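Local coordinates for putative oxidoreductase molybdopterin-binding subunit (Sulfolobus tokodaii, PDB 4ZOH), which probably serves as the molybdopterin-binding subunit of an aldehyde oxidase/xanthine dehydrogenase-family enzyme and binds a pterin cytosine dinucleotide, at residues A[449-454]-A[465-470]; A[455-460]-A[493-498]; A[616-621]-A[680-685]; A[684-687]-A[693-696]. All coordinates share one frame; numbering follows the deposited sequence.

Interaction 1: A[449-454]-A[465-470]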
loop_
_atom_site.group_PDB
_atom_site.type_symbol
_atom_site.label_atom_id
_atom_site.label_comp_id
_atom_site.label_asym_id
_atom_site.label_seq_id
_atom_site.Cartn_x
_atom_site.Cartn_y
_atom_site.Cartn_z
ATOM N N ALA A 449 -14.675 22.067 -8.525
ATOM C CA ALA A 449 -14.537 23.450 -8.963
ATOM C C ALA A 449 -13.326 23.623 -9.859
ATOM O O ALA A 449 -13.375 24.356 -10.909
ATOM C CB ALA A 449 -14.569 24.399 -7.764
ATOM N N PHE A 450 -12.268 22.845 -9.578
ATOM C CA PHE A 450 -11.059 22.994 -10.388
ATOM C C PHE A 450 -11.293 22.439 -11.782
ATOM O O PHE A 450 -10.791 22.960 -12.803
ATOM C CB PHE A 450 -9.813 22.386 -9.692
ATOM C CG PHE A 450 -9.408 23.120 -8.447
ATOM C CD1 PHE A 450 -9.726 24.492 -8.267
ATOM C CD2 PHE A 450 -8.697 22.486 -7.456
ATOM C CE1 PHE A 450 -9.348 25.185 -7.098
ATOM C CE2 PHE A 450 -8.284 23.183 -6.303
ATOM C CZ PHE A 450 -8.613 24.516 -6.125
ATOM N N ALA A 451 -12.017 21.332 -11.819
ATOM C CA ALA A 451 -12.316 20.665 -13.072
ATOM C C ALA A 451 -13.246 21.612 -13.937
ATOM O O ALA A 451 -12.985 21.786 -15.107
ATOM C CB ALA A 451 -12.975 19.320 -12.804
ATOM N N GLN A 452 -14.243 22.237 -13.328
ATOM C CA GLN A 452 -15.107 23.281 -13.998
ATOM C C GLN A 452 -14.277 24.444 -14.599
ATOM O O GLN A 452 -14.453 24.817 -15.794
ATOM C CB GLN A 452 -16.104 23.892 -12.985
ATOM C CG GLN A 452 -17.049 22.902 -12.348
ATOM C CD GLN A 452 -17.850 23.524 -11.202
ATOM O OE1 GLN A 452 -17.645 23.172 -10.046
ATOM N NE2 GLN A 452 -18.801 24.458 -11.537
ATOM N N ILE A 453 -13.356 24.994 -13.795
ATOM C CA ILE A 453 -12.409 26.038 -14.262
ATOM C C ILE A 453 -11.551 25.574 -15.449
ATOM O O ILE A 453 -11.532 26.241 -16.492
ATOM C CB ILE A 453 -11.550 26.619 -13.122
ATOM C CG1 ILE A 453 -12.435 27.392 -12.150
ATOM C CG2 ILE A 453 -10.438 27.530 -13.635
ATOM C CD1 ILE A 453 -11.755 27.624 -10.776
ATOM N N ALA A 454 -10.863 24.434 -15.317
ATOM C CA ALA A 454 -9.940 24.020 -16.347
ATOM C C ALA A 454 -10.708 23.630 -17.629
ATOM O O ALA A 454 -10.226 23.877 -18.713
ATOM C CB ALA A 454 -9.039 22.859 -15.898
ATOM N N ILE A 465 -10.924 16.089 -17.398
ATOM C CA ILE A 465 -10.007 16.745 -16.491
ATOM C C ILE A 465 -10.038 15.953 -15.170
ATOM O O ILE A 465 -10.913 16.163 -14.329
ATOM C CB ILE A 465 -10.394 18.222 -16.159
ATOM C CG1 ILE A 465 -10.742 19.118 -17.424
ATOM C CG2 ILE A 465 -9.365 18.860 -15.198
ATOM C CD1 ILE A 465 -9.639 19.197 -18.484
ATOM N N GLU A 466 -9.111 15.023 -15.028
ATOM C CA GLU A 466 -8.856 14.381 -13.764
ATOM C C GLU A 466 -8.148 15.399 -12.819
ATOM O O GLU A 466 -7.220 16.070 -13.234
ATOM C CB GLU A 466 -7.943 13.165 -13.948
ATOM C CG GLU A 466 -7.858 12.373 -12.597
ATOM C CD GLU A 466 -6.824 11.230 -12.524
ATOM O OE1 GLU A 466 -6.044 10.949 -13.489
ATOM O OE2 GLU A 466 -6.816 10.570 -11.446
ATOM N N VAL A 467 -8.599 15.492 -11.575
ATOM C CA VAL A 467 -7.998 16.406 -10.647
ATOM C C VAL A 467 -7.398 15.617 -9.474
ATOM O O VAL A 467 -8.121 14.808 -8.824
ATOM C CB VAL A 467 -9.031 17.409 -10.108
ATOM C CG1 VAL A 467 -8.371 18.434 -9.157
ATOM C CG2 VAL A 467 -9.694 18.146 -11.282
ATOM N N ARG A 468 -6.095 15.861 -9.211
ATOM C CA ARG A 468 -5.321 15.158 -8.156
ATOM C C ARG A 468 -4.693 16.160 -7.203
ATOM O O ARG A 468 -4.520 17.324 -7.558
ATOM C CB ARG A 468 -4.238 14.310 -8.843
ATOM C CG ARG A 468 -4.829 13.165 -9.665
ATOM C CD ARG A 468 -5.211 12.013 -8.741
ATOM N NE ARG A 468 -3.975 11.380 -8.241
ATOM C CZ ARG A 468 -3.547 11.346 -6.973
ATOM N NH1 ARG A 468 -4.258 11.931 -6.031
ATOM N NH2 ARG A 468 -2.352 10.772 -6.678
ATOM N N TRP A 469 -4.360 15.735 -5.986
ATOM C CA TRP A 469 -3.696 16.581 -4.991
ATOM C C TRP A 469 -3.107 15.680 -3.894
ATOM O O TRP A 469 -3.468 14.496 -3.863
ATOM C CB TRP A 469 -4.721 17.540 -4.319
ATOM C CG TRP A 469 -5.833 16.923 -3.465
ATOM C CD1 TRP A 469 -5.802 16.768 -2.123
ATOM C CD2 TRP A 469 -7.127 16.445 -3.889
ATOM N NE1 TRP A 469 -6.963 16.209 -1.669
ATOM C CE2 TRP A 469 -7.791 15.984 -2.742
ATOM C CE3 TRP A 469 -7.757 16.303 -5.137
ATOM C CZ2 TRP A 469 -9.096 15.441 -2.762
ATOM C CZ3 TRP A 469 -9.081 15.735 -5.181
ATOM C CH2 TRP A 469 -9.729 15.317 -3.968
ATOM N N GLY A 470 -2.277 16.251 -2.990
ATOM C CA GLY A 470 -1.984 15.584 -1.731
ATOM C C GLY A 470 -0.820 14.592 -1.755
ATOM O O GLY A 470 -0.676 13.823 -0.836
#
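The backbone N of A454 donates to O of F450 at 2.9 Å. This ordinary helical bond links two residues of 449-454 that both touch the strand 465-468. No hydrogen bond passes between the two segments, and the contact is apolar and buried. The short axes approach to 8.4 Å and their directions differ by 139°, so the strand runs back along the helix.

I465 and V467 both point toward the helix. V467 splits its two methyls between neighbouring helix residues. CG1 lies anti to the backbone N (chi1 -177°) and comes to 4.2 Å from CB of F450, at the edge of the ring and near its plane. CG2 takes the other branch and meets CB of A451 at 3.8 Å. I465 brings in one branch methyl. Its CG2 lies 4.1 Å from CA of A451 and equally far from CB of A454, so it rests against two successive turns. The small alanines let both branched side chains come close to the helix backbone.

E466 points away from the helix. Its carboxylate pairs with K432 and with K178 of a second copy of this subunit. On the helix, A449 touches the pterin cytosine dinucleotide, and the F450 side chain also packs on L435 and T437 of strand 433-437. Strands 433-437 and 465-468 are parallel neighbours in one sheet, and helix 446-458 joins them. This is the packing of a beta-alpha-beta crossover, with the helix laid on its second strand.

Interaction 2: A[455-460]-A[493-498]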
loop_
_atom_site.group_PDB
_atom_site.type_symbol
_atom_site.label_atom_id
_atom_site.label_comp_id
_atom_site.label_asym_id
_atom_site.label_seq_id
_atom_site.Cartn_x
_atom_site.Cartn_y
_atom_site.Cartn_z
ATOM N N ALA A 455 -11.866 22.995 -17.489
ATOM C CA ALA A 455 -12.651 22.619 -18.653
ATOM C C ALA A 455 -13.166 23.880 -19.433
ATOM O O ALA A 455 -13.125 23.884 -20.655
ATOM C CB ALA A 455 -13.788 21.674 -18.263
ATOM N N ASP A 456 -13.595 24.930 -18.732
ATOM C CA ASP A 456 -13.953 26.212 -19.381
ATOM C C ASP A 456 -12.797 26.805 -20.158
ATOM O O ASP A 456 -12.982 27.129 -21.334
ATOM C CB ASP A 456 -14.544 27.240 -18.393
ATOM C CG ASP A 456 -16.015 26.934 -18.020
ATOM O OD1 ASP A 456 -16.582 25.893 -18.418
ATOM O OD2 ASP A 456 -16.644 27.746 -17.329
ATOM N N VAL A 457 -11.605 26.884 -19.535
ATOM C CA VAL A 457 -10.414 27.401 -20.215
ATOM C C VAL A 457 -10.043 26.570 -21.463
ATOM O O VAL A 457 -9.764 27.108 -22.528
ATOM C CB VAL A 457 -9.193 27.541 -19.262
ATOM C CG1 VAL A 457 -7.965 28.006 -20.004
ATOM C CG2 VAL A 457 -9.482 28.483 -18.123
ATOM N N LEU A 458 -10.020 25.261 -21.336
ATOM C CA LEU A 458 -9.619 24.397 -22.471
ATOM C C LEU A 458 -10.757 24.134 -23.472
ATOM O O LEU A 458 -10.490 23.688 -24.601
ATOM C CB LEU A 458 -8.985 23.046 -21.968
ATOM C CG LEU A 458 -7.778 23.366 -21.043
ATOM C CD1 LEU A 458 -7.372 22.152 -20.170
ATOM C CD2 LEU A 458 -6.641 23.879 -21.890
ATOM N N GLU A 459 -12.001 24.403 -23.039
ATOM C CA GLU A 459 -13.202 24.229 -23.848
ATOM C C GLU A 459 -13.405 22.756 -24.102
ATOM O O GLU A 459 -13.673 22.378 -25.250
ATOM C CB GLU A 459 -13.048 24.986 -25.183
ATOM C CG GLU A 459 -12.972 26.498 -25.050
ATOM C CD GLU A 459 -12.804 27.218 -26.386
ATOM O OE1 GLU A 459 -12.887 26.593 -27.455
ATOM O OE2 GLU A 459 -12.517 28.425 -26.367
ATOM N N LEU A 460 -13.227 21.921 -23.055
ATOM C CA LEU A 460 -13.325 20.447 -23.182
ATOM C C LEU A 460 -14.408 19.900 -22.286
ATOM O O LEU A 460 -14.854 20.597 -21.391
ATOM C CB LEU A 460 -11.985 19.786 -22.845
ATOM C CG LEU A 460 -10.793 20.187 -23.734
ATOM C CD1 LEU A 460 -9.550 19.460 -23.209
ATOM C CD2 LEU A 460 -11.006 19.815 -25.201
ATOM N N ALA A 493 -4.527 29.699 -9.487
ATOM C CA ALA A 493 -3.371 28.931 -10.031
ATOM C C ALA A 493 -3.839 27.947 -11.159
ATOM O O ALA A 493 -3.172 27.775 -12.209
ATOM C CB ALA A 493 -2.581 28.233 -8.895
ATOM N N VAL A 494 -4.998 27.315 -10.945
ATOM C CA VAL A 494 -5.577 26.384 -11.959
ATOM C C VAL A 494 -5.858 27.138 -13.305
ATOM O O VAL A 494 -5.547 26.668 -14.406
ATOM C CB VAL A 494 -6.827 25.649 -11.358
ATOM C CG1 VAL A 494 -7.736 25.022 -12.443
ATOM C CG2 VAL A 494 -6.415 24.581 -10.301
ATOM N N LEU A 495 -6.397 28.347 -13.185
ATOM C CA LEU A 495 -6.735 29.170 -14.339
ATOM C C LEU A 495 -5.454 29.536 -15.134
ATOM O O LEU A 495 -5.390 29.332 -16.361
ATOM C CB LEU A 495 -7.480 30.388 -13.779
ATOM C CG LEU A 495 -8.582 31.158 -14.441
ATOM C CD1 LEU A 495 -9.434 30.344 -15.371
ATOM C CD2 LEU A 495 -9.420 31.763 -13.317
ATOM N N LEU A 496 -4.408 30.003 -14.440
ATOM C CA LEU A 496 -3.111 30.263 -15.075
ATOM C C LEU A 496 -2.501 29.048 -15.792
ATOM O O LEU A 496 -2.017 29.155 -16.945
ATOM C CB LEU A 496 -2.105 30.810 -14.042
ATOM C CG LEU A 496 -2.385 32.190 -13.401
ATOM C CD1 LEU A 496 -1.315 32.501 -12.364
ATOM C CD2 LEU A 496 -2.422 33.288 -14.499
ATOM N N ALA A 497 -2.563 27.865 -15.151
ATOM C CA ALA A 497 -1.864 26.723 -15.743
ATOM C C ALA A 497 -2.619 26.282 -16.939
ATOM O O ALA A 497 -2.017 25.911 -17.949
ATOM C CB ALA A 497 -1.748 25.578 -14.756
ATOM N N SER A 498 -3.956 26.270 -16.828
ATOM C CA SER A 498 -4.794 25.846 -17.973
ATOM C C SER A 498 -4.566 26.788 -19.161
ATOM O O SER A 498 -4.479 26.340 -20.278
ATOM C CB SER A 498 -6.268 25.862 -17.562
ATOM O OG SER A 498 -6.465 24.953 -16.507
#
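V457 and S498 hold the closest CA pair of 455-460 and 493-498, 6.2 Å, within the last turn of helix 446-458, which a Schellman motif ends with E459, of positive phi, as its C-prime residue. The bond from L460 N to A455 O closes that motif.

V457 points toward helix 486-512 and uses both methyls. CG1, anti to the backbone N (chi1 177°), lies 3.7 Å from CB of S498. CG2 meets CD1 of L495 at 3.3 Å, tighter than usual for two carbons. L495 also has unusual torsions (chi1 -147°, chi2 30°), so the exact fit here is doubtful. L458 adds CD2, which lies 3.7 Å from O of S498.

S498 offers its carbon side to V457. Its OG turns back within its own helix and bonds O of V494 at 2.9 Å, above the carbonyl plane. S498 N reaches the same oxygen from the opposite face. An alanine in place of V457 would probably leave S498 CB without the CG1 methyl and open a gap between the helices.

No hydrogen bond crosses between the segments. The serine hydroxyl is satisfied locally, so the contact rests on van der Waals packing.

Interaction 3: A[616-621]-A[680-685]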
loop_
_atom_site.group_PDB
_atom_site.type_symbol
_atom_site.label_atom_id
_atom_site.label_comp_id
_atom_site.label_asym_id
_atom_site.label_seq_id
_atom_site.Cartn_x
_atom_site.Cartn_y
_atom_site.Cartn_z
ATOM N N ALA A 616 -24.510 25.139 16.621
ATOM C CA ALA A 616 -24.153 24.153 17.666
ATOM C C ALA A 616 -23.276 24.846 18.797
ATOM O O ALA A 616 -23.396 24.497 19.990
ATOM C CB ALA A 616 -23.351 23.017 17.044
ATOM N N GLN A 617 -22.384 25.756 18.390
ATOM C CA GLN A 617 -21.590 26.539 19.385
ATOM C C GLN A 617 -22.545 27.369 20.304
ATOM O O GLN A 617 -22.428 27.306 21.577
ATOM C CB GLN A 617 -20.580 27.489 18.682
ATOM C CG GLN A 617 -19.750 28.264 19.744
ATOM C CD GLN A 617 -18.639 29.165 19.279
ATOM O OE1 GLN A 617 -18.432 29.470 18.075
ATOM N NE2 GLN A 617 -17.896 29.653 20.277
ATOM N N ALA A 618 -23.499 28.080 19.671
ATOM C CA ALA A 618 -24.563 28.852 20.403
ATOM C C ALA A 618 -25.388 27.964 21.317
ATOM O O ALA A 618 -25.606 28.285 22.510
ATOM C CB ALA A 618 -25.495 29.594 19.426
ATOM N N LEU A 619 -25.767 26.801 20.815
ATOM C CA LEU A 619 -26.814 26.012 21.518
ATOM C C LEU A 619 -26.371 24.728 22.166
ATOM O O LEU A 619 -27.104 24.218 23.000
ATOM C CB LEU A 619 -28.006 25.691 20.580
ATOM C CG LEU A 619 -28.703 26.831 19.860
ATOM C CD1 LEU A 619 -29.779 26.213 18.914
ATOM C CD2 LEU A 619 -29.270 27.826 20.924
ATOM N N LEU A 620 -25.250 24.138 21.748
ATOM C CA LEU A 620 -24.970 22.763 22.242
ATOM C C LEU A 620 -23.593 22.608 22.836
ATOM O O LEU A 620 -23.466 22.081 23.929
ATOM C CB LEU A 620 -25.150 21.700 21.126
ATOM C CG LEU A 620 -26.557 21.417 20.548
ATOM C CD1 LEU A 620 -26.469 20.779 19.158
ATOM C CD2 LEU A 620 -27.273 20.473 21.495
ATOM N N GLU A 621 -22.589 23.018 22.076
ATOM C CA GLU A 621 -21.218 22.615 22.352
ATOM C C GLU A 621 -20.530 23.484 23.415
ATOM O O GLU A 621 -20.892 24.638 23.573
ATOM C CB GLU A 621 -20.449 22.707 21.041
ATOM C CG GLU A 621 -20.764 21.438 20.211
ATOM C CD GLU A 621 -20.208 21.491 18.811
ATOM O OE1 GLU A 621 -19.129 22.047 18.592
ATOM O OE2 GLU A 621 -20.899 21.027 17.863
ATOM N N PRO A 680 -23.787 34.341 16.416
ATOM C CA PRO A 680 -24.563 35.472 16.973
ATOM C C PRO A 680 -26.024 35.566 16.361
ATOM O O PRO A 680 -26.911 36.117 17.014
ATOM C CB PRO A 680 -23.812 36.696 16.425
ATOM C CG PRO A 680 -23.173 36.245 15.171
ATOM C CD PRO A 680 -22.708 34.805 15.498
ATOM N N THR A 681 -26.221 35.116 15.109
ATOM C CA THR A 681 -27.617 35.060 14.562
ATOM C C THR A 681 -28.527 34.337 15.517
ATOM O O THR A 681 -29.573 34.877 15.948
ATOM C CB THR A 681 -27.707 34.404 13.183
ATOM O OG1 THR A 681 -26.917 35.184 12.294
ATOM C CG2 THR A 681 -29.211 34.494 12.612
ATOM N N ILE A 682 -28.074 33.165 15.929
ATOM C CA ILE A 682 -28.866 32.265 16.786
ATOM C C ILE A 682 -28.990 32.814 18.221
ATOM O O ILE A 682 -30.074 32.741 18.849
ATOM C CB ILE A 682 -28.327 30.800 16.772
ATOM C CG1 ILE A 682 -28.511 30.111 15.370
ATOM C CG2 ILE A 682 -28.957 30.040 17.912
ATOM C CD1 ILE A 682 -29.962 29.976 14.978
ATOM N N ILE A 683 -27.859 33.298 18.765
ATOM C CA ILE A 683 -27.908 33.909 20.076
ATOM C C ILE A 683 -28.854 35.170 20.052
ATOM O O ILE A 683 -29.608 35.353 20.991
ATOM C CB ILE A 683 -26.506 34.277 20.673
ATOM C CG1 ILE A 683 -25.611 33.010 20.841
ATOM C CG2 ILE A 683 -26.776 34.980 22.041
ATOM C CD1 ILE A 683 -26.166 32.021 21.905
ATOM N N ASN A 684 -28.774 36.003 19.028
ATOM C CA ASN A 684 -29.658 37.184 18.983
ATOM C C ASN A 684 -31.127 36.754 18.999
ATOM O O ASN A 684 -31.923 37.272 19.812
ATOM C CB ASN A 684 -29.319 38.079 17.798
ATOM C CG ASN A 684 -28.018 38.837 18.014
ATOM O OD1 ASN A 684 -27.442 38.702 19.090
ATOM N ND2 ASN A 684 -27.523 39.619 16.990
ATOM N N ALA A 685 -31.435 35.726 18.193
ATOM C CA ALA A 685 -32.769 35.098 18.166
ATOM C C ALA A 685 -33.207 34.654 19.518
ATOM O O ALA A 685 -34.324 35.056 19.933
ATOM C CB ALA A 685 -32.898 33.975 17.149
#
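Apolar packing makes up the whole direct contact between A618, L619, I682 and I683. A618 points toward helix 673-688 and meets two successive residues there. Its CB lies 3.5 Å from CD1 of I683 and 3.8 Å from CG2 of I682. I683 reaches it by the end of its chain, since CG1 lies anti to the carbonyl carbon (chi1 -61°) and carries CD1 across. The side chains of L619 and I682 cross at about a right angle. CG2 of I682 touches CD2 of L619 at 3.8 Å and so sits against both L619 and A618.

The end of helix 600-619 packs on helix 673-688 through small and branched residues. Helix 673-688 also lies on the mixed sheet that holds strands 405-412, 568-577 and 583-593, where I682 reaches A573, V585 and Y588 and T681 OG1 bonds S409 OG.

No hydrogen bond crosses between the two segments. At the end of helix 600-619, O of A616 accepts from both L620 N and E621 N.

Ionic pairing takes E621 outside the contact. Its OE2 forms a salt bridge with a basic side chain on the chain of another protein.

Interaction 4: A[684-687]-A[693-696]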
loop_
_atom_site.group_PDB
_atom_site.type_symbol
_atom_site.label_atom_id
_atom_site.label_comp_id
_atom_site.label_asym_id
_atom_site.label_seq_id
_atom_site.Cartn_x
_atom_site.Cartn_y
_atom_site.Cartn_z
ATOM N N ASN A 684 -28.774 36.003 19.028
ATOM C CA ASN A 684 -29.658 37.184 18.983
ATOM C C ASN A 684 -31.127 36.754 18.999
ATOM O O ASN A 684 -31.923 37.272 19.812
ATOM C CB ASN A 684 -29.319 38.079 17.798
ATOM C CG ASN A 684 -28.018 38.837 18.014
ATOM O OD1 ASN A 684 -27.442 38.702 19.090
ATOM N ND2 ASN A 684 -27.523 39.619 16.990
ATOM N N ALA A 685 -31.435 35.726 18.193
ATOM C CA ALA A 685 -32.769 35.098 18.166
ATOM C C ALA A 685 -33.207 34.654 19.518
ATOM O O ALA A 685 -34.324 35.056 19.933
ATOM C CB ALA A 685 -32.898 33.975 17.149
ATOM N N VAL A 686 -32.379 33.877 20.226
ATOM C CA VAL A 686 -32.803 33.320 21.507
ATOM C C VAL A 686 -33.022 34.453 22.516
ATOM O O VAL A 686 -33.863 34.356 23.437
ATOM C CB VAL A 686 -31.795 32.333 22.088
ATOM C CG1 VAL A 686 -32.240 31.789 23.460
ATOM C CG2 VAL A 686 -31.635 31.122 21.177
ATOM N N GLU A 687 -32.224 35.515 22.351
ATOM C CA GLU A 687 -32.235 36.573 23.322
ATOM C C GLU A 687 -33.565 37.300 23.219
ATOM O O GLU A 687 -34.150 37.595 24.253
ATOM C CB GLU A 687 -31.089 37.549 23.083
ATOM C CG GLU A 687 -31.057 38.676 24.100
ATOM C CD GLU A 687 -29.785 39.516 23.992
ATOM O OE1 GLU A 687 -29.530 40.106 22.924
ATOM O OE2 GLU A 687 -29.031 39.530 24.972
ATOM N N ARG A 693 -30.228 39.339 29.017
ATOM C CA ARG A 693 -29.035 39.415 28.248
ATOM C C ARG A 693 -28.344 38.037 28.241
ATOM O O ARG A 693 -28.238 37.367 29.268
ATOM C CB ARG A 693 -28.116 40.503 28.803
ATOM C CG ARG A 693 -27.141 41.000 27.742
ATOM C CD ARG A 693 -26.298 42.107 28.318
ATOM N NE ARG A 693 -26.946 43.412 28.235
ATOM C CZ ARG A 693 -26.486 44.515 28.810
ATOM N NH1 ARG A 693 -25.348 44.520 29.505
ATOM N NH2 ARG A 693 -27.146 45.633 28.660
ATOM N N ILE A 694 -27.942 37.583 27.075
ATOM C CA ILE A 694 -27.088 36.344 26.999
ATOM C C ILE A 694 -25.594 36.732 26.879
ATOM O O ILE A 694 -25.220 37.470 25.945
ATOM C CB ILE A 694 -27.507 35.482 25.795
ATOM C CG1 ILE A 694 -28.965 35.033 25.997
ATOM C CG2 ILE A 694 -26.544 34.276 25.582
ATOM C CD1 ILE A 694 -29.519 34.325 24.778
ATOM N N THR A 695 -24.783 36.284 27.835
ATOM C CA THR A 695 -23.376 36.728 27.931
ATOM C C THR A 695 -22.426 35.569 27.662
ATOM O O THR A 695 -21.252 35.782 27.404
ATOM C CB THR A 695 -23.012 37.327 29.336
ATOM O OG1 THR A 695 -23.387 36.401 30.347
ATOM C CG2 THR A 695 -23.715 38.662 29.612
ATOM N N LYS A 696 -22.931 34.342 27.714
ATOM C CA LYS A 696 -22.076 33.169 27.498
ATOM C C LYS A 696 -22.770 32.053 26.696
ATOM O O LYS A 696 -23.991 32.021 26.647
ATOM C CB LYS A 696 -21.585 32.643 28.842
ATOM C CG LYS A 696 -22.683 32.292 29.814
ATOM C CD LYS A 696 -22.264 31.142 30.747
ATOM C CE LYS A 696 -22.084 31.560 32.192
ATOM N NZ LYS A 696 -23.367 31.910 32.864
#
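E687 reaches from helix 673-688 to the chain at R693 and I694. Its CB lies 4.0 Å from CD1 of I694. CG stands anti to the backbone N (chi1 -179°), and the chain stays extended beyond it, which carries the carboxylate to the backbone of the loop. CD comes within 4.1 Å of I694 N. OE2 at the tip accepts from that N at 3.1 Å, in a fairly straight bond with an N-H...O angle of 160°. The donor comes on the anti side and 27° out of the carboxylate plane. The same oxygen touches CA of R693 at 3.3 Å.

The chain leaves helix 673-688, and the loop after it folds back beside the helix. From helix 336-353, R345 NH2 forms a salt bridge with E687 OE2 and also bonds I694 O. With an alanine in place of E687, I694 N would probably lose its acceptor and R345 its carboxylate partner.

I694 closes the apolar side. Its CD1 meets CG1 of V686 at 3.9 Å, and those two side chains cross at about a right angle. CD1 also lies 3.8 Å from CA of E687. R693 sends its guanidinium elsewhere: NH1 forms a salt bridge with D153 of strand 149-161.

How the interactions relate
Interaction 1 comes first along the chain. It closes a short loop from helix 446-458 to strand 465-468. Interaction 2 starts on the same helix before that loop is closed and ends on helix 486-512, so the two contacts cross. They touch where A454 meets S498, and together they tie the helix to a strand and to a second helix. Interactions 3 and 4 come later in the chain, after both of these, on the opposite side of the chain's centre. Interaction 3 closes a long loop from helix 600-619 to helix 673-688. Interaction 4 continues from N684 and A685, which both contacts share, and ties that helix to the loop after it. I683 packs on I694 between them.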